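Long-range contacts in surface presentation of antigens protein SpaS (Shigella flexneri, PDB 2VT1), which is required for surface presentation of invasion plasmid antigens and secretion of the three Ipa proteins, being a type III secretion exporter seen here through part of its cytoplasmic domain: residues I4-Y9 / R51-T56; P16-S21 / E66-V71. All blocks are in the same frame, centred on the assembly; numbering follows the deposited sequence.

Contact 1: residues I4-Y9 / R51-T56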
ATOM      1  N   ILE B   4      -5.291  -1.833  -8.926  1.00 19.95           N
ATOM      2  CA  ILE B   4      -4.840  -0.819  -7.967  1.00 20.10           C
ATOM      3  C   ILE B   4      -3.805  -1.424  -6.984  1.00 19.72           C
ATOM      4  O   ILE B   4      -3.940  -2.558  -6.531  1.00 20.29           O
ATOM      5  CB  ILE B   4      -6.029  -0.245  -7.152  1.00 19.32           C
ATOM      6  CG1 ILE B   4      -7.018   0.499  -8.053  1.00 19.83           C
ATOM      7  CG2 ILE B   4      -5.528   0.683  -6.062  1.00 21.37           C
ATOM      8  CD1 ILE B   4      -8.369   0.730  -7.408  1.00 13.31           C
ATOM      9  N   ALA B   5      -2.763  -0.663  -6.679  1.00 18.55           N
ATOM     10  CA  ALA B   5      -1.804  -1.047  -5.652  1.00 18.94           C
ATOM     11  C   ALA B   5      -1.567   0.161  -4.753  1.00 17.78           C
ATOM     12  O   ALA B   5      -1.227   1.233  -5.239  1.00 18.57           O
ATOM     13  CB  ALA B   5      -0.502  -1.501  -6.283  1.00 18.99           C
ATOM     14  N   ILE B   6      -1.777  -0.009  -3.452  1.00 16.64           N
ATOM     15  CA  ILE B   6      -1.513   1.061  -2.483  1.00 15.96           C
ATOM     16  C   ILE B   6      -0.523   0.521  -1.457  1.00 16.24           C
ATOM     17  O   ILE B   6      -0.760  -0.498  -0.773  1.00 15.08           O
ATOM     18  CB  ILE B   6      -2.802   1.575  -1.752  1.00 16.61           C
ATOM     19  CG1 ILE B   6      -4.006   1.702  -2.707  1.00 14.69           C
ATOM     20  CG2 ILE B   6      -2.511   2.888  -0.985  1.00 14.88           C
ATOM     21  CD1 ILE B   6      -4.081   2.964  -3.598  1.00 14.98           C
ATOM     22  N   GLY B   7       0.612   1.194  -1.380  1.00 15.73           N
ATOM     23  CA  GLY B   7       1.634   0.845  -0.441  1.00 15.78           C
ATOM     24  C   GLY B   7       1.308   1.505   0.879  1.00 14.75           C
ATOM     25  O   GLY B   7       0.859   2.647   0.903  1.00 15.15           O
ATOM     26  N   ILE B   8       1.525   0.781   1.970  1.00 15.54           N
ATOM     27  CA  ILE B   8       1.237   1.293   3.311  1.00 15.88           C
ATOM     28  C   ILE B   8       2.433   1.144   4.250  1.00 17.69           C
ATOM     29  O   ILE B   8       2.989   0.064   4.434  1.00 17.37           O
ATOM     30  CB  ILE B   8       0.018   0.608   3.948  1.00 16.19           C
ATOM     31  CG1 ILE B   8      -1.207   0.728   3.052  1.00 17.82           C
ATOM     32  CG2 ILE B   8      -0.278   1.220   5.307  1.00 15.23           C
ATOM     33  CD1 ILE B   8      -1.805   2.083   3.010  1.00 15.28           C
ATOM     34  N   TYR B   9       2.819   2.265   4.840  1.00 20.77           N
ATOM     35  CA  TYR B   9       3.871   2.313   5.830  1.00 20.73           C
ATOM     36  C   TYR B   9       3.248   2.616   7.191  1.00 20.10           C
ATOM     37  O   TYR B   9       2.145   3.133   7.247  1.00 18.40           O
ATOM     38  CB  TYR B   9       4.822   3.429   5.432  1.00 21.16           C
ATOM     39  CG  TYR B   9       5.864   3.703   6.458  1.00 23.51           C
ATOM     40  CD1 TYR B   9       6.907   2.817   6.658  1.00 26.84           C
ATOM     41  CD2 TYR B   9       5.813   4.848   7.228  1.00 27.19           C
ATOM     42  CE1 TYR B   9       7.878   3.059   7.608  1.00 30.01           C
ATOM     43  CE2 TYR B   9       6.777   5.098   8.183  1.00 30.41           C
ATOM     44  CZ  TYR B   9       7.806   4.200   8.368  1.00 28.65           C
ATOM     45  OH  TYR B   9       8.770   4.450   9.314  1.00 35.94           O
ATOM     46  N   ARG B  51     -10.000   0.685  -3.656  1.00 16.37           N
ATOM     47  CA  ARG B  51     -10.784   1.686  -4.381  1.00 16.95           C
ATOM     48  C   ARG B  51     -10.962   2.998  -3.636  1.00 16.42           C
ATOM     49  O   ARG B  51     -10.803   4.083  -4.190  1.00 14.76           O
ATOM     50  CB  ARG B  51     -12.182   1.136  -4.648  1.00 19.67           C
ATOM     51  CG  ARG B  51     -12.392   0.405  -5.969  1.00 27.63           C
ATOM     52  CD  ARG B  51     -13.902   0.401  -6.311  1.00 36.40           C
ATOM     53  NE  ARG B  51     -14.340  -0.780  -7.060  1.00 45.36           N
ATOM     54  CZ  ARG B  51     -14.957  -1.841  -6.524  1.00 49.58           C
ATOM     55  NH1 ARG B  51     -15.317  -2.872  -7.290  1.00 49.70           N
ATOM     56  NH2 ARG B  51     -15.218  -1.881  -5.219  1.00 50.82           N
ATOM     57  N   LYS B  52     -11.367   2.873  -2.380  1.00 16.10           N
ATOM     58  CA  LYS B  52     -11.562   3.996  -1.488  1.00 15.88           C
ATOM     59  C   LYS B  52     -10.340   4.899  -1.459  1.00 14.85           C
ATOM     60  O   LYS B  52     -10.431   6.110  -1.663  1.00 15.58           O
ATOM     61  CB  LYS B  52     -11.778   3.417  -0.100  1.00 16.09           C
ATOM     62  CG  LYS B  52     -12.761   4.091   0.778  1.00 20.74           C
ATOM     63  CD  LYS B  52     -13.463   2.993   1.607  1.00 25.58           C
ATOM     64  CE  LYS B  52     -13.922   3.477   2.962  1.00 30.00           C
ATOM     65  NZ  LYS B  52     -14.875   2.496   3.570  1.00 33.40           N
ATOM     66  N   LEU B  53      -9.192   4.303  -1.168  1.00 14.89           N
ATOM     67  CA  LEU B  53      -7.965   5.064  -0.975  1.00 16.35           C
ATOM     68  C   LEU B  53      -7.548   5.682  -2.289  1.00 16.30           C
ATOM     69  O   LEU B  53      -7.107   6.825  -2.338  1.00 15.25           O
ATOM     70  CB  LEU B  53      -6.850   4.170  -0.412  1.00 17.03           C
ATOM     71  CG  LEU B  53      -7.111   3.548   0.963  1.00 16.62           C
ATOM     72  CD1 LEU B  53      -5.985   2.581   1.362  1.00 15.89           C
ATOM     73  CD2 LEU B  53      -7.297   4.639   2.027  1.00 18.24           C
ATOM     74  N   TYR B  54      -7.707   4.931  -3.368  1.00 17.70           N
ATOM     75  CA  TYR B  54      -7.373   5.452  -4.680  1.00 18.56           C
ATOM     76  C   TYR B  54      -8.233   6.666  -5.040  1.00 20.35           C
ATOM     77  O   TYR B  54      -7.739   7.622  -5.667  1.00 18.60           O
ATOM     78  CB  TYR B  54      -7.541   4.367  -5.741  1.00 19.90           C
ATOM     79  CG  TYR B  54      -7.353   4.904  -7.137  1.00 20.13           C
ATOM     80  CD1 TYR B  54      -8.426   5.043  -7.992  1.00 22.93           C
ATOM     81  CD2 TYR B  54      -6.108   5.313  -7.574  1.00 18.98           C
ATOM     82  CE1 TYR B  54      -8.259   5.551  -9.255  1.00 24.67           C
ATOM     83  CE2 TYR B  54      -5.934   5.808  -8.826  1.00 22.65           C
ATOM     84  CZ  TYR B  54      -7.011   5.933  -9.662  1.00 25.41           C
ATOM     85  OH  TYR B  54      -6.837   6.444 -10.923  1.00 33.74           O
ATOM     86  N   LYS B  55      -9.514   6.632  -4.644  1.00 20.79           N
ATOM     87  CA  LYS B  55     -10.459   7.699  -4.990  1.00 21.75           C
ATOM     88  C   LYS B  55     -10.344   8.917  -4.067  1.00 21.49           C
ATOM     89  O   LYS B  55     -10.848   9.995  -4.409  1.00 23.19           O
ATOM     90  CB  LYS B  55     -11.914   7.201  -4.966  1.00 22.43           C
ATOM     91  CG  LYS B  55     -12.283   6.125  -5.998  1.00 25.98           C
ATOM     92  CD  LYS B  55     -12.040   6.552  -7.445  1.00 34.20           C
ATOM     93  CE  LYS B  55     -13.085   7.547  -7.980  1.00 39.70           C
ATOM     94  NZ  LYS B  55     -12.773   8.102  -9.353  1.00 41.67           N
ATOM     95  N   THR B  56      -9.687   8.762  -2.910  1.00 21.36           N
ATOM     96  CA  THR B  56      -9.649   9.828  -1.896  1.00 21.34           C
ATOM     97  C   THR B  56      -8.263  10.399  -1.558  1.00 21.90           C
ATOM     98  O   THR B  56      -8.184  11.445  -0.917  1.00 23.52           O
ATOM     99  CB  THR B  56     -10.269   9.381  -0.540  1.00 20.33           C
ATOM    100  OG1 THR B  56      -9.636   8.181  -0.090  1.00 19.92           O
ATOM    101  CG2 THR B  56     -11.764   9.153  -0.664  1.00 22.31           C
TER
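Strand 4-9 crosses the last turns of helix 47-56 almost at a right angle, its axis meeting that of residues 51-56 at 83° and 8.8 Å. Because Ile-4 and Ile-6 stand two residues apart on the strand, both send their side chains to the helix, whereas Ala-5 faces the other way, towards Ala-29 and Val-32 of helix 26-38. The tip of Ile-4 is the main bump: with chi2 at 163° the chain is extended, and CD1 enters the hollow between Arg-51 and Tyr-54, about one helical turn apart. There it lies 4.0 Å from CA of Arg-51, and the Ile-4 CD1 to Tyr-54 CB distance is 4.1 Å. Arg-51 meets it with CA and CG, its CB pointing away from the strand. Ile-6 is folded instead (chi2 -80°), which carries its CD1 to 4.1 Å from the backbone N of Tyr-54, while its other branch, CG2, meets CD1 of Leu-53 at 4.2 Å. Beta-branching thus gives Ile-6 two arms that reach different helical residues. Tyr-54, its CG anti to the backbone N, lies across Ile-4, and its side chain also touches Pro-1, Ile-23 and Thr-25. The arrangement is an antiparallel sheet with a helix on each face. Strand 4-9 is outermost within the chain, and through Ile-6 to Ile-8 it pairs antiparallel with a strand of another protein's chain, so the sheet continues across that interface. No hydrogen bond joins strand to helix, so their union rests on the shape of hydrocarbon surfaces and their exclusion of water.

Contact 2: residues P16-S21 / E66-V71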
ATOM      1  N   PRO B  16      -0.533   8.413  14.497  1.00 32.46           N
ATOM      2  CA  PRO B  16      -1.354   7.221  14.704  1.00 31.32           C
ATOM      3  C   PRO B  16      -1.995   6.735  13.408  1.00 29.52           C
ATOM      4  O   PRO B  16      -2.589   5.663  13.374  1.00 30.84           O
ATOM      5  CB  PRO B  16      -2.412   7.692  15.708  1.00 31.42           C
ATOM      6  CG  PRO B  16      -2.539   9.156  15.475  1.00 32.04           C
ATOM      7  CD  PRO B  16      -1.200   9.643  14.968  1.00 31.93           C
ATOM      8  N   ALA B  17      -1.852   7.517  12.348  1.00 28.15           N
ATOM      9  CA  ALA B  17      -2.380   7.149  11.046  1.00 26.15           C
ATOM     10  C   ALA B  17      -1.306   6.497  10.192  1.00 24.56           C
ATOM     11  O   ALA B  17      -0.152   6.937  10.215  1.00 23.81           O
ATOM     12  CB  ALA B  17      -2.915   8.375  10.344  1.00 26.02           C
ATOM     13  N   PRO B  18      -1.683   5.445   9.435  1.00 22.74           N
ATOM     14  CA  PRO B  18      -0.817   4.835   8.411  1.00 22.68           C
ATOM     15  C   PRO B  18      -0.464   5.831   7.311  1.00 20.69           C
ATOM     16  O   PRO B  18      -1.121   6.834   7.178  1.00 21.32           O
ATOM     17  CB  PRO B  18      -1.677   3.685   7.850  1.00 22.40           C
ATOM     18  CG  PRO B  18      -2.672   3.381   8.936  1.00 22.84           C
ATOM     19  CD  PRO B  18      -2.953   4.717   9.593  1.00 23.22           C
ATOM     20  N   PHE B  19       0.558   5.543   6.523  1.00 20.86           N
ATOM     21  CA  PHE B  19       1.057   6.483   5.523  1.00 21.25           C
ATOM     22  C   PHE B  19       1.106   5.788   4.165  1.00 20.52           C
ATOM     23  O   PHE B  19       1.620   4.682   4.055  1.00 20.59           O
ATOM     24  CB  PHE B  19       2.453   6.957   5.943  1.00 22.28           C
ATOM     25  CG  PHE B  19       3.190   7.768   4.903  1.00 22.60           C
ATOM     26  CD1 PHE B  19       3.215   9.144   4.971  1.00 21.21           C
ATOM     27  CD2 PHE B  19       3.900   7.150   3.900  1.00 21.37           C
ATOM     28  CE1 PHE B  19       3.906   9.892   4.045  1.00 25.71           C
ATOM     29  CE2 PHE B  19       4.597   7.899   2.959  1.00 25.17           C
ATOM     30  CZ  PHE B  19       4.610   9.266   3.040  1.00 24.36           C
ATOM     31  N   ILE B  20       0.529   6.423   3.149  1.00 20.20           N
ATOM     32  CA  ILE B  20       0.524   5.885   1.783  1.00 19.62           C
ATOM     33  C   ILE B  20       1.831   6.207   1.050  1.00 20.58           C
ATOM     34  O   ILE B  20       2.109   7.367   0.765  1.00 18.50           O
ATOM     35  CB  ILE B  20      -0.662   6.438   0.956  1.00 19.11           C
ATOM     36  CG1 ILE B  20      -1.994   5.921   1.524  1.00 20.06           C
ATOM     37  CG2 ILE B  20      -0.479   6.070  -0.547  1.00 14.26           C
ATOM     38  CD1 ILE B  20      -3.225   6.634   0.998  1.00 20.41           C
ATOM     39  N   SER B  21       2.603   5.165   0.749  1.00 21.71           N
ATOM     40  CA  SER B  21       3.921   5.268   0.108  1.00 23.50           C
ATOM     41  C   SER B  21       3.907   5.123  -1.421  1.00 24.05           C
ATOM     42  O   SER B  21       4.897   5.413  -2.089  1.00 27.86           O
ATOM     43  CB  SER B  21       4.826   4.174   0.657  1.00 23.62           C
ATOM     44  OG  SER B  21       4.201   2.903   0.547  1.00 27.18           O
ATOM     45  N   GLU B  66     -10.920   9.335   8.668  1.00 30.49           N
ATOM     46  CA  GLU B  66     -12.086   8.556   8.281  1.00 30.05           C
ATOM     47  C   GLU B  66     -11.749   7.095   7.946  1.00 29.05           C
ATOM     48  O   GLU B  66     -12.558   6.208   8.186  1.00 26.02           O
ATOM     49  CB  GLU B  66     -12.788   9.231   7.092  1.00 30.77           C
ATOM     50  N   HIS B  67     -10.558   6.847   7.399  1.00 28.99           N
ATOM     51  CA  HIS B  67     -10.222   5.512   6.872  1.00 27.76           C
ATOM     52  C   HIS B  67      -9.108   4.855   7.666  1.00 26.20           C
ATOM     53  O   HIS B  67      -8.701   3.742   7.368  1.00 24.87           O
ATOM     54  CB  HIS B  67      -9.807   5.590   5.403  1.00 27.59           C
ATOM     55  CG  HIS B  67     -10.760   6.361   4.551  1.00 31.48           C
ATOM     56  ND1 HIS B  67     -10.382   7.478   3.837  1.00 36.07           N
ATOM     57  CD2 HIS B  67     -12.084   6.193   4.311  1.00 34.79           C
ATOM     58  CE1 HIS B  67     -11.428   7.960   3.187  1.00 32.75           C
ATOM     59  NE2 HIS B  67     -12.472   7.198   3.457  1.00 33.15           N
ATOM     60  N   LEU B  68      -8.641   5.557   8.682  1.00 23.90           N
ATOM     61  CA  LEU B  68      -7.530   5.119   9.500  1.00 24.59           C
ATOM     62  C   LEU B  68      -7.670   3.689  10.072  1.00 23.98           C
ATOM     63  O   LEU B  68      -6.774   2.856   9.929  1.00 24.00           O
ATOM     64  CB  LEU B  68      -7.395   6.120  10.636  1.00 24.98           C
ATOM     65  CG  LEU B  68      -6.081   6.218  11.391  1.00 28.10           C
ATOM     66  CD1 LEU B  68      -6.219   7.300  12.456  1.00 29.65           C
ATOM     67  CD2 LEU B  68      -5.689   4.877  12.005  1.00 28.58           C
ATOM     68  N   ASP B  69      -8.777   3.423  10.749  1.00 23.83           N
ATOM     69  CA  ASP B  69      -9.015   2.120  11.390  1.00 23.86           C
ATOM     70  C   ASP B  69      -9.191   0.978  10.383  1.00 20.59           C
ATOM     71  O   ASP B  69      -8.801  -0.147  10.634  1.00 20.80           O
ATOM     72  CB  ASP B  69     -10.279   2.192  12.260  1.00 25.66           C
ATOM     73  CG  ASP B  69      -9.976   2.378  13.738  1.00 31.41           C
ATOM     74  OD1 ASP B  69     -10.476   3.369  14.318  1.00 39.01           O
ATOM     75  OD2 ASP B  69      -9.242   1.545  14.325  1.00 33.15           O
ATOM     76  N   GLU B  70      -9.812   1.262   9.252  1.00 20.81           N
ATOM     77  CA  GLU B  70      -9.988   0.252   8.204  1.00 20.66           C
ATOM     78  C   GLU B  70      -8.634  -0.190   7.656  1.00 19.70           C
ATOM     79  O   GLU B  70      -8.474  -1.337   7.245  1.00 19.09           O
ATOM     80  CB  GLU B  70     -10.860   0.798   7.070  1.00 21.19           C
ATOM     81  CG  GLU B  70     -11.211  -0.237   6.010  1.00 25.65           C
ATOM     82  CD  GLU B  70     -12.228   0.260   4.993  1.00 29.68           C
ATOM     83  OE1 GLU B  70     -12.688   1.422   5.111  1.00 31.28           O
ATOM     84  OE2 GLU B  70     -12.568  -0.520   4.074  1.00 30.83           O
ATOM     85  N   VAL B  71      -7.663   0.728   7.650  1.00 18.72           N
ATOM     86  CA  VAL B  71      -6.322   0.411   7.165  1.00 18.06           C
ATOM     87  C   VAL B  71      -5.521  -0.257   8.268  1.00 16.80           C
ATOM     88  O   VAL B  71      -4.839  -1.240   8.052  1.00 16.07           O
ATOM     89  CB  VAL B  71      -5.582   1.670   6.656  1.00 17.78           C
ATOM     90  CG1 VAL B  71      -4.142   1.333   6.334  1.00 17.87           C
ATOM     91  CG2 VAL B  71      -6.278   2.224   5.411  1.00 17.54           C
TER
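Pro-18 is the close-fitting piece where the chain entering strand 19-25 meets the first turn of helix 68-80. Its ring comes against Leu-68 and Val-71, three residues apart on the helix, and a different part of the ring serves each. CG lies 3.6 Å from CG1 of Val-71, the branch set anti to the backbone N (chi1 173°), and the two side chains run antiparallel alongside each other. On the neighbouring corner, Pro-18 CD meets Leu-68 CD2 at 3.7 Å, and here one side chain lies roughly perpendicular to the other. A rigid ring suits this place: it offers a compact apolar surface without free torsions, and having no N-H it leaves no buried donor to satisfy. Val-71, short and branched, also touches Ile-8 and Leu-49, so this end of the contact is buried.

Towards Pro-16 the contact stays close but opens to solvent. Leu-68, with CG anti to its N, stretches along the loop: CG is 3.8 Å from CA of Ala-17, and CD2 sits between the Pro-18 ring and the carbonyl O of Pro-16, 3.5 Å from that oxygen. The small CB of Ala-17 allows this close approach, standing 4.0 Å from Leu-68 CG. Leu-68 and Ala-17 nevertheless remain partly exposed, and Pro-16 is exposed. Phe-19 turns away from the helix, packing edge-to-face with Phe-62. Strand 19-25 lies in an antiparallel sheet, between strands 4-9 and 61-62, and the arrangement is that of a small alpha/beta domain, here the cytoplasmic part of a FlhB/YscU/SpaS-family exporter, with its C-terminal helix packed by its first turn against the end of the connection between strands 4-9 and 19-25.

How the contacts relate
Contact 1 is the more buried of the two, close to the centre of the chain; contact 2 lies nearer the surface, with one end shielded and the other open to solvent. They share the antiparallel sheet: strands 4-9 and 19-25 are neighbours, and Tyr-9 N probably bonds to Phe-19 O at 2.8 Å. The two contacts bring different helices, 47-56 and 68-80, to neighbouring parts of this sheet. Ile-8 touching Val-71 bridges them, as does the salt bridge between Lys-52 NZ and Glu-70 OE1. Both interfaces are apolar, but contact 1 fits branched isoleucine side chains against a helix, whereas contact 2 sets a rigid proline and loop backbone against a helix's first turn.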